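Local structure of 6-aminohexanoate-dimer hydrolase (Bacillus anthracis, 4GB7) at residues Y289-D292 and E293-E297; D208-L211 and Y212-S215; K70-P73 and D74-A77. The protein is probably a serine hydrolase of the beta-lactamase family that cleaves the amide bond of 6-aminohexanoate dimers. All coordinates share one frame; numbering follows the deposited sequence.

Contact 1. Residues Y289-D292 and E293-E297; sequences YVTD and ETKIE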
ATOM      1  N   TYR A 289      11.763  -1.142  -4.253  1.00 18.82           N
ATOM      2  CA  TYR A 289      11.219   0.189  -4.102  1.00 16.39           C
ATOM      3  C   TYR A 289      11.725   1.130  -5.180  1.00 16.47           C
ATOM      4  O   TYR A 289      12.935   1.209  -5.422  1.00 18.03           O
ATOM      5  CB  TYR A 289      11.677   0.850  -2.799  1.00 18.37           C
ATOM      6  CG  TYR A 289      10.886   0.519  -1.566  1.00 15.12           C
ATOM      7  CD1 TYR A 289       9.685   1.190  -1.267  1.00 16.74           C
ATOM      8  CD2 TYR A 289      11.342  -0.452  -0.670  1.00 16.20           C
ATOM      9  CE1 TYR A 289       8.964   0.890  -0.120  1.00 17.76           C
ATOM     10  CE2 TYR A 289      10.626  -0.731   0.478  1.00 17.30           C
ATOM     11  CZ  TYR A 289       9.467  -0.060   0.771  1.00 19.42           C
ATOM     12  OH  TYR A 289       8.808  -0.426   1.942  1.00 18.41           O
ATOM     13  N   VAL A 290      10.796   1.863  -5.791  1.00 17.28           N
ATOM     14  CA  VAL A 290      11.161   3.042  -6.559  1.00 17.42           C
ATOM     15  C   VAL A 290      11.780   4.047  -5.593  1.00 16.88           C
ATOM     16  O   VAL A 290      11.310   4.220  -4.463  1.00 19.53           O
ATOM     17  CB  VAL A 290       9.954   3.613  -7.292  1.00 18.06           C
ATOM     18  CG1 VAL A 290      10.235   5.000  -7.845  1.00 21.39           C
ATOM     19  CG2 VAL A 290       9.504   2.593  -8.365  1.00 16.75           C
ATOM     20  N   THR A 291      12.805   4.743  -6.077  1.00 19.16           N
ATOM     21  CA  THR A 291      13.495   5.743  -5.242  1.00 18.49           C
ATOM     22  C   THR A 291      13.561   7.123  -5.909  1.00 19.14           C
ATOM     23  O   THR A 291      13.366   7.252  -7.099  1.00 20.80           O
ATOM     24  CB  THR A 291      14.941   5.304  -4.897  1.00 18.90           C
ATOM     25  OG1 THR A 291      15.796   5.469  -6.052  1.00 21.91           O
ATOM     26  CG2 THR A 291      14.991   3.843  -4.386  1.00 20.81           C
ATOM     27  N   ASP A 292      13.938   8.135  -5.132  1.00 19.58           N
ATOM     28  CA  ASP A 292      14.394   9.407  -5.676  1.00 19.68           C
ATOM     29  C   ASP A 292      15.849   9.283  -6.180  1.00 22.21           C
ATOM     30  O   ASP A 292      16.467   8.206  -6.113  1.00 20.46           O
ATOM     31  CB  ASP A 292      14.135  10.570  -4.659  1.00 18.73           C
ATOM     32  CG  ASP A 292      15.031  10.558  -3.467  1.00 18.38           C
ATOM     33  OD1 ASP A 292      16.084   9.922  -3.521  1.00 20.90           O
ATOM     34  OD2 ASP A 292      14.669  11.267  -2.467  1.00 19.49           O
ATOM     35  N   GLU A 293      16.386  10.385  -6.702  1.00 19.60           N
ATOM     36  CA  GLU A 293      17.701  10.359  -7.338  1.00 21.07           C
ATOM     37  C   GLU A 293      18.801  10.107  -6.315  1.00 22.68           C
ATOM     38  O   GLU A 293      19.919   9.743  -6.691  1.00 26.62           O
ATOM     39  CB  GLU A 293      17.968  11.666  -8.023  1.00 26.93           C
ATOM     40  CG  GLU A 293      17.144  11.951  -9.241  1.00 27.33           C
ATOM     41  CD  GLU A 293      17.221  13.433  -9.587  1.00 34.45           C
ATOM     42  OE1 GLU A 293      16.472  14.283  -8.992  1.00 32.63           O
ATOM     43  OE2 GLU A 293      18.070  13.740 -10.452  1.00 48.59           O
ATOM     44  N   THR A 294      18.483  10.304  -5.035  1.00 22.12           N
ATOM     45  CA  THR A 294      19.410  10.003  -3.960  1.00 21.50           C
ATOM     46  C   THR A 294      19.299   8.592  -3.388  1.00 19.84           C
ATOM     47  O   THR A 294      19.951   8.258  -2.405  1.00 24.49           O
ATOM     48  CB  THR A 294      19.392  11.082  -2.857  1.00 22.64           C
ATOM     49  OG1 THR A 294      18.217  11.006  -2.053  1.00 25.55           O
ATOM     50  CG2 THR A 294      19.580  12.465  -3.472  1.00 26.12           C
ATOM     51  N   LYS A 295      18.530   7.739  -4.074  1.00 20.27           N
ATOM     52  CA  LYS A 295      18.297   6.345  -3.672  1.00 22.65           C
ATOM     53  C   LYS A 295      17.531   6.204  -2.346  1.00 21.67           C
ATOM     54  O   LYS A 295      17.549   5.137  -1.680  1.00 21.84           O
ATOM     55  CB  LYS A 295      19.591   5.517  -3.689  1.00 24.79           C
ATOM     56  CG  LYS A 295      20.353   5.538  -5.007  1.00 24.01           C
ATOM     57  CD  LYS A 295      19.487   5.158  -6.235  1.00 28.13           C
ATOM     58  CE  LYS A 295      18.583   3.888  -6.130  1.00 23.83           C
ATOM     59  NZ  LYS A 295      19.388   2.608  -6.146  1.00 26.86           N
ATOM     60  N   ILE A 296      16.796   7.263  -2.003  1.00 18.90           N
ATOM     61  CA  ILE A 296      15.821   7.189  -0.913  1.00 18.16           C
ATOM     62  C   ILE A 296      14.513   6.664  -1.467  1.00 19.75           C
ATOM     63  O   ILE A 296      13.947   7.222  -2.422  1.00 21.38           O
ATOM     64  CB  ILE A 296      15.611   8.561  -0.233  1.00 21.08           C
ATOM     65  CG1 ILE A 296      16.885   9.025   0.481  1.00 24.60           C
ATOM     66  CG2 ILE A 296      14.447   8.527   0.736  1.00 19.22           C
ATOM     67  CD1 ILE A 296      17.425   8.105   1.541  1.00 25.45           C
ATOM     68  N   GLU A 297      13.985   5.622  -0.817  1.00 18.38           N
ATOM     69  CA  GLU A 297      12.795   4.960  -1.310  1.00 16.55           C
ATOM     70  C   GLU A 297      11.537   5.829  -1.103  1.00 16.28           C
ATOM     71  O   GLU A 297      11.438   6.548  -0.126  1.00 18.37           O
ATOM     72  CB  GLU A 297      12.538   3.629  -0.588  1.00 18.93           C
ATOM     73  CG  GLU A 297      13.683   2.622  -0.641  1.00 18.83           C
ATOM     74  CD  GLU A 297      14.711   2.743   0.443  1.00 17.94           C
ATOM     75  OE1 GLU A 297      14.721   3.759   1.185  1.00 21.15           O
ATOM     76  OE2 GLU A 297      15.584   1.822   0.469  1.00 20.79           O
TER
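The Y289 ring and the E297 carboxylate are turned steeply against each other, 70° between planes, and the two side chains cross at about a right angle. What touches is the aliphatic part of the glutamate: E297 CG lies 3.4 Å from Y289 CB and reaches the ring root obliquely. The second flat group, the D292 carboxylate, works as an acceptor. Its OD1 takes the T294 hydroxyl on the syn side (OG1 to OD1 2.8 Å), while T294 N and I296 N both come in from well out of the carboxylate plane. With CG held between its own backbone N and carbonyl carbon (chi1 72°), D292 folds this oxygen back over the following turn, so three bonds grip one atom; T294 N closes an Asx turn. The backbone adds a type I turn, K295 N to D292 O at 2.9 Å, and returns D292 N to I296 O at 2.9 Å. T291 OG1 also bonds D292 O, and K295, bent at each torsion, lays CE 3.2 Å from T291 OG1 before NZ reaches N67 OD1 and I66 O. The segment leads out of strand 287-290 and doubles back towards strand 303-305. Strand 66-69 lies alongside, helix 269-278 packs on Y289, E297 OE2 accepts from N67 ND2 and A270 N, E297 OE1 forms a salt bridge with R262, and D292 OD2 accepts from I230 N at helix 230-235.

Contact 2. Residues D208-L211 and Y212-S215; sequences DAQL and YLAS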
ATOM      1  N   ASP A 208       0.446  13.414  -4.075  1.00 22.17           N
ATOM      2  CA  ASP A 208       1.062  12.432  -4.935  1.00 20.84           C
ATOM      3  C   ASP A 208       2.005  13.103  -5.987  1.00 19.12           C
ATOM      4  O   ASP A 208       3.121  12.662  -6.192  1.00 20.40           O
ATOM      5  CB  ASP A 208      -0.009  11.646  -5.699  1.00 20.56           C
ATOM      6  CG  ASP A 208      -0.704  10.586  -4.865  1.00 26.86           C
ATOM      7  OD1 ASP A 208      -0.104   9.986  -3.969  1.00 26.93           O
ATOM      8  OD2 ASP A 208      -1.863  10.294  -5.166  1.00 40.02           O
ATOM      9  N   ALA A 209       1.512  14.146  -6.672  1.00 22.35           N
ATOM     10  CA  ALA A 209       2.278  14.894  -7.672  1.00 21.13           C
ATOM     11  C   ALA A 209       3.623  15.302  -7.067  1.00 19.62           C
ATOM     12  O   ALA A 209       4.670  15.072  -7.654  1.00 21.00           O
ATOM     13  CB  ALA A 209       1.486  16.125  -8.138  1.00 19.81           C
ATOM     14  N   GLN A 210       3.586  15.844  -5.860  1.00 19.31           N
ATOM     15  CA  GLN A 210       4.820  16.335  -5.221  1.00 19.91           C
ATOM     16  C   GLN A 210       5.813  15.230  -4.922  1.00 19.81           C
ATOM     17  O   GLN A 210       7.030  15.404  -5.104  1.00 21.10           O
ATOM     18  CB  GLN A 210       4.548  17.150  -3.971  1.00 19.77           C
ATOM     19  CG  GLN A 210       3.827  18.475  -4.251  1.00 23.50           C
ATOM     20  CD  GLN A 210       4.471  19.299  -5.352  1.00 23.08           C
ATOM     21  OE1 GLN A 210       5.651  19.629  -5.263  1.00 23.80           O
ATOM     22  NE2 GLN A 210       3.703  19.609  -6.413  1.00 23.32           N
ATOM     23  N   LEU A 211       5.311  14.069  -4.509  1.00 17.97           N
ATOM     24  CA  LEU A 211       6.213  12.946  -4.234  1.00 19.94           C
ATOM     25  C   LEU A 211       6.853  12.486  -5.510  1.00 16.87           C
ATOM     26  O   LEU A 211       8.041  12.229  -5.562  1.00 20.20           O
ATOM     27  CB  LEU A 211       5.422  11.793  -3.592  1.00 20.44           C
ATOM     28  CG  LEU A 211       6.195  10.487  -3.315  1.00 21.02           C
ATOM     29  CD1 LEU A 211       7.111  10.722  -2.115  1.00 23.52           C
ATOM     30  CD2 LEU A 211       5.222   9.319  -3.093  1.00 23.92           C
ATOM     31  N   TYR A 212       6.056  12.418  -6.580  1.00 18.55           N
ATOM     32  CA  TYR A 212       6.622  12.025  -7.857  1.00 19.83           C
ATOM     33  C   TYR A 212       7.589  13.083  -8.463  1.00 21.45           C
ATOM     34  O   TYR A 212       8.607  12.707  -9.002  1.00 20.37           O
ATOM     35  CB  TYR A 212       5.526  11.669  -8.847  1.00 20.64           C
ATOM     36  CG  TYR A 212       4.616  10.522  -8.410  1.00 20.41           C
ATOM     37  CD1 TYR A 212       5.061   9.518  -7.560  1.00 21.83           C
ATOM     38  CD2 TYR A 212       3.357  10.394  -8.934  1.00 19.99           C
ATOM     39  CE1 TYR A 212       4.247   8.472  -7.186  1.00 22.28           C
ATOM     40  CE2 TYR A 212       2.511   9.367  -8.533  1.00 22.78           C
ATOM     41  CZ  TYR A 212       2.961   8.388  -7.704  1.00 21.98           C
ATOM     42  OH  TYR A 212       2.117   7.368  -7.344  1.00 24.25           O
ATOM     43  N   LEU A 213       7.282  14.380  -8.341  1.00 21.21           N
ATOM     44  CA  LEU A 213       8.204  15.430  -8.761  1.00 18.40           C
ATOM     45  C   LEU A 213       9.499  15.356  -7.930  1.00 20.43           C
ATOM     46  O   LEU A 213      10.599  15.403  -8.467  1.00 21.36           O
ATOM     47  CB  LEU A 213       7.570  16.792  -8.616  1.00 19.27           C
ATOM     48  CG  LEU A 213       6.518  17.105  -9.694  1.00 18.44           C
ATOM     49  CD1 LEU A 213       5.568  18.184  -9.165  1.00 24.60           C
ATOM     50  CD2 LEU A 213       7.168  17.478 -11.028  1.00 23.01           C
ATOM     51  N   ALA A 214       9.353  15.186  -6.630  1.00 21.26           N
ATOM     52  CA  ALA A 214      10.521  14.984  -5.731  1.00 23.75           C
ATOM     53  C   ALA A 214      11.421  13.822  -6.135  1.00 24.25           C
ATOM     54  O   ALA A 214      12.655  13.874  -5.955  1.00 22.22           O
ATOM     55  CB  ALA A 214      10.057  14.819  -4.290  1.00 21.19           C
ATOM     56  N   SER A 215      10.799  12.774  -6.687  1.00 22.01           N
ATOM     57  CA  SER A 215      11.479  11.568  -7.095  1.00 23.96           C
ATOM     58  C   SER A 215      11.922  11.611  -8.550  1.00 23.95           C
ATOM     59  O   SER A 215      12.431  10.616  -9.055  1.00 28.17           O
ATOM     60  CB  SER A 215      10.541  10.363  -6.940  1.00 25.81           C
ATOM     61  OG  SER A 215      10.040  10.250  -5.645  1.00 25.87           O
TER
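Y212 turns one face of its ring to the D208 carbonyl one helical turn back, with D208 O 3.4 Å above the ring plane and offset toward the rim. The same oxygen accepts the Y212 backbone N at 3.0 Å, so a single atom meets both the amide and the ring. Keeping CG beside the backbone N (chi1 -60°) is what folds the tyrosine back over that carbonyl; on the same side of the ring, further along toward CE1, L211 CD2 is 4.3 Å from Y212 CE1, and W47 meets the ring edge-to-face. Q210 and L213 slant across one another: the glutamine chain bends at chi2 (-50°) and sets NE2 3.6 Å from L213 CD1. That is a packing contact, since the NE2 hydrogens serve N206 OD1 and T196 O. Along the backbone, L213 N to A209 O and A214 N to Q210 O continue the i to i+4 ladder. It then falters at S215, whose N makes a weak bond to L211 O, and the serine hydroxyl adds a second bond to the same carbonyl, S215 OG to L211 O 2.8 Å. S215 OG is also bonded to Q298 NE2, which ties the helix end to the loop between strands 287-290 and 303-305. The whole is the closing pair of turns of a buried alpha-helix, 206-214. D208 OD1 holds N251 ND2 near a probable SxxK and Tyr-x-Asn arrangement (S140, K143, Y249) of the kind found in serine beta-lactamases and their relatives.

Contact 3. Residues K70-P73 and D74-A77; sequences KNNP and DQIA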
ATOM      1  N   LYS A  70      15.270  -7.961  -1.140  1.00 19.94           N
ATOM      2  CA  LYS A  70      15.597  -9.360  -1.415  1.00 19.98           C
ATOM      3  C   LYS A  70      14.750 -10.352  -0.636  1.00 17.58           C
ATOM      4  O   LYS A  70      14.498 -10.180   0.575  1.00 19.33           O
ATOM      5  CB  LYS A  70      17.067  -9.633  -1.106  1.00 19.84           C
ATOM      6  CG  LYS A  70      18.034  -8.978  -2.072  1.00 26.80           C
ATOM      7  CD  LYS A  70      19.475  -9.362  -1.802  1.00 30.60           C
ATOM      8  CE  LYS A  70      20.064  -8.741  -0.533  1.00 46.35           C
ATOM      9  NZ  LYS A  70      21.403  -9.308  -0.124  1.00 49.73           N
ATOM     10  N   ASN A  71      14.342 -11.418  -1.315  1.00 18.69           N
ATOM     11  CA  ASN A  71      13.801 -12.585  -0.607  1.00 18.15           C
ATOM     12  C   ASN A  71      14.968 -13.474  -0.151  1.00 19.63           C
ATOM     13  O   ASN A  71      16.122 -13.031  -0.194  1.00 22.62           O
ATOM     14  CB  ASN A  71      12.826 -13.373  -1.482  1.00 18.10           C
ATOM     15  CG  ASN A  71      13.517 -14.178  -2.551  1.00 19.74           C
ATOM     16  OD1 ASN A  71      14.580 -13.810  -3.006  1.00 20.85           O
ATOM     17  ND2 ASN A  71      12.860 -15.235  -3.020  1.00 20.87           N
ATOM     18  N   ASN A  72      14.642 -14.679   0.341  1.00 21.79           N
ATOM     19  CA  ASN A  72      15.613 -15.766   0.530  1.00 22.94           C
ATOM     20  C   ASN A  72      15.369 -16.866  -0.476  1.00 21.95           C
ATOM     21  O   ASN A  72      14.469 -17.708  -0.280  1.00 22.76           O
ATOM     22  CB  ASN A  72      15.545 -16.352   1.913  1.00 24.70           C
ATOM     23  CG  ASN A  72      16.660 -17.367   2.161  1.00 25.65           C
ATOM     24  OD1 ASN A  72      17.261 -17.918   1.210  1.00 26.63           O
ATOM     25  ND2 ASN A  72      16.986 -17.569   3.409  1.00 26.53           N
ATOM     26  N   PRO A  73      16.187 -16.902  -1.527  1.00 22.51           N
ATOM     27  CA  PRO A  73      15.898 -17.894  -2.575  1.00 24.03           C
ATOM     28  C   PRO A  73      15.972 -19.358  -2.136  1.00 21.85           C
ATOM     29  O   PRO A  73      15.449 -20.221  -2.840  1.00 23.62           O
ATOM     30  CB  PRO A  73      16.948 -17.611  -3.636  1.00 32.55           C
ATOM     31  CG  PRO A  73      17.361 -16.217  -3.412  1.00 32.09           C
ATOM     32  CD  PRO A  73      17.232 -15.957  -1.944  1.00 28.57           C
ATOM     33  N   ASP A  74      16.670 -19.623  -1.025  1.00 25.36           N
ATOM     34  CA  ASP A  74      16.833 -20.957  -0.511  1.00 25.70           C
ATOM     35  C   ASP A  74      15.729 -21.368   0.432  1.00 24.52           C
ATOM     36  O   ASP A  74      15.698 -22.519   0.860  1.00 27.70           O
ATOM     37  CB  ASP A  74      18.196 -21.046   0.155  1.00 30.03           C
ATOM     38  CG  ASP A  74      19.320 -20.842  -0.844  1.00 34.70           C
ATOM     39  OD1 ASP A  74      19.241 -21.375  -1.968  1.00 41.57           O
ATOM     40  OD2 ASP A  74      20.265 -20.136  -0.523  1.00 43.88           O
ATOM     41  N   GLN A  75      14.817 -20.435   0.746  1.00 23.62           N
ATOM     42  CA  GLN A  75      13.725 -20.696   1.687  1.00 22.08           C
ATOM     43  C   GLN A  75      12.401 -20.176   1.135  1.00 21.93           C
ATOM     44  O   GLN A  75      11.677 -19.468   1.809  1.00 29.25           O
ATOM     45  CB  GLN A  75      14.002 -20.069   3.056  1.00 24.76           C
ATOM     46  CG  GLN A  75      15.186 -20.682   3.803  1.00 29.03           C
ATOM     47  CD  GLN A  75      14.874 -22.058   4.378  1.00 39.59           C
ATOM     48  OE1 GLN A  75      13.761 -22.328   4.849  1.00 47.24           O
ATOM     49  NE2 GLN A  75      15.870 -22.932   4.363  1.00 43.46           N
ATOM     50  N   ILE A  76      12.087 -20.540  -0.096  1.00 20.51           N
ATOM     51  CA  ILE A  76      10.780 -20.221  -0.663  1.00 18.42           C
ATOM     52  C   ILE A  76       9.799 -21.255  -0.145  1.00 19.19           C
ATOM     53  O   ILE A  76      10.180 -22.420   0.035  1.00 23.46           O
ATOM     54  CB  ILE A  76      10.834 -20.283  -2.187  1.00 19.63           C
ATOM     55  CG1 ILE A  76      11.897 -19.308  -2.749  1.00 22.16           C
ATOM     56  CG2 ILE A  76       9.437 -20.083  -2.844  1.00 18.81           C
ATOM     57  CD1 ILE A  76      12.103 -19.465  -4.253  1.00 22.87           C
ATOM     58  N   ALA A  77       8.557 -20.842   0.114  1.00 17.55           N
ATOM     59  CA  ALA A  77       7.492 -21.765   0.586  1.00 17.36           C
ATOM     60  C   ALA A  77       6.380 -21.684  -0.448  1.00 18.13           C
ATOM     61  O   ALA A  77       5.754 -20.629  -0.652  1.00 19.08           O
ATOM     62  CB  ALA A  77       6.988 -21.358   1.944  1.00 22.63           C
TER
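An Asx-Pro turn superposed on a type I beta turn shapes this surface loop, with N72 as its first residue and P73 next. N72 supplies both acceptors. Its side-chain OD1 takes D74 N at 2.9 Å, the donor standing above the amide plane, and its carbonyl O takes Q75 N, also at 2.9 Å and with a fairly straight N-H angle of 162°. The torsion behind the first bond is chi1 -173°: CG points opposite the backbone N and beside the carbonyl carbon, so the amide oxygen swings forward past the proline to the next N-H. D74 and N72 cross at about a right angle, their carboxylate and amide planes 73° apart, and D74 CB comes within 3.4 Å of N72 OD1. Q75 instead runs alongside N72 in the same direction; there the touching atoms are Q75 CG and N72 ND2, 3.6 Å apart, with the two amide planes steeply inclined. I76 reaches back toward the turn, its CG1 3.7 Å from P73 O. The loop leaves strand 66-69 and travels toward strand 90-92 along the outside of the fold. K70 O accepts from S274 OG of helix 269-278, N71 ND2 donates to M283 O and N71 N to N286 OD1 in the loop before strand 287-290, while A77 O is met by R312 NH2 of helix 307-318.

How the contacts relate
Along the chain the order is contact 3, contact 2, contact 1. Contacts 1 and 2 touch, their centres 12 Å apart: D292 CB packs on S215 CA at 3.7 Å, so the turn after strand 287-290 rests on the end of helix 206-214. R220 links them further, with a salt bridge to E293 and a hydrogen bond to L213 O, and I230 meets both. Contact 3 is remote, its centre 24 Å from contact 1 and 33 Å from contact 2. It is still tied to contact 1 through the sheet: strands 66-69 and 287-290 run antiparallel side by side, which puts the two loops at opposite ends of that pair, with helix 269-278 meeting both.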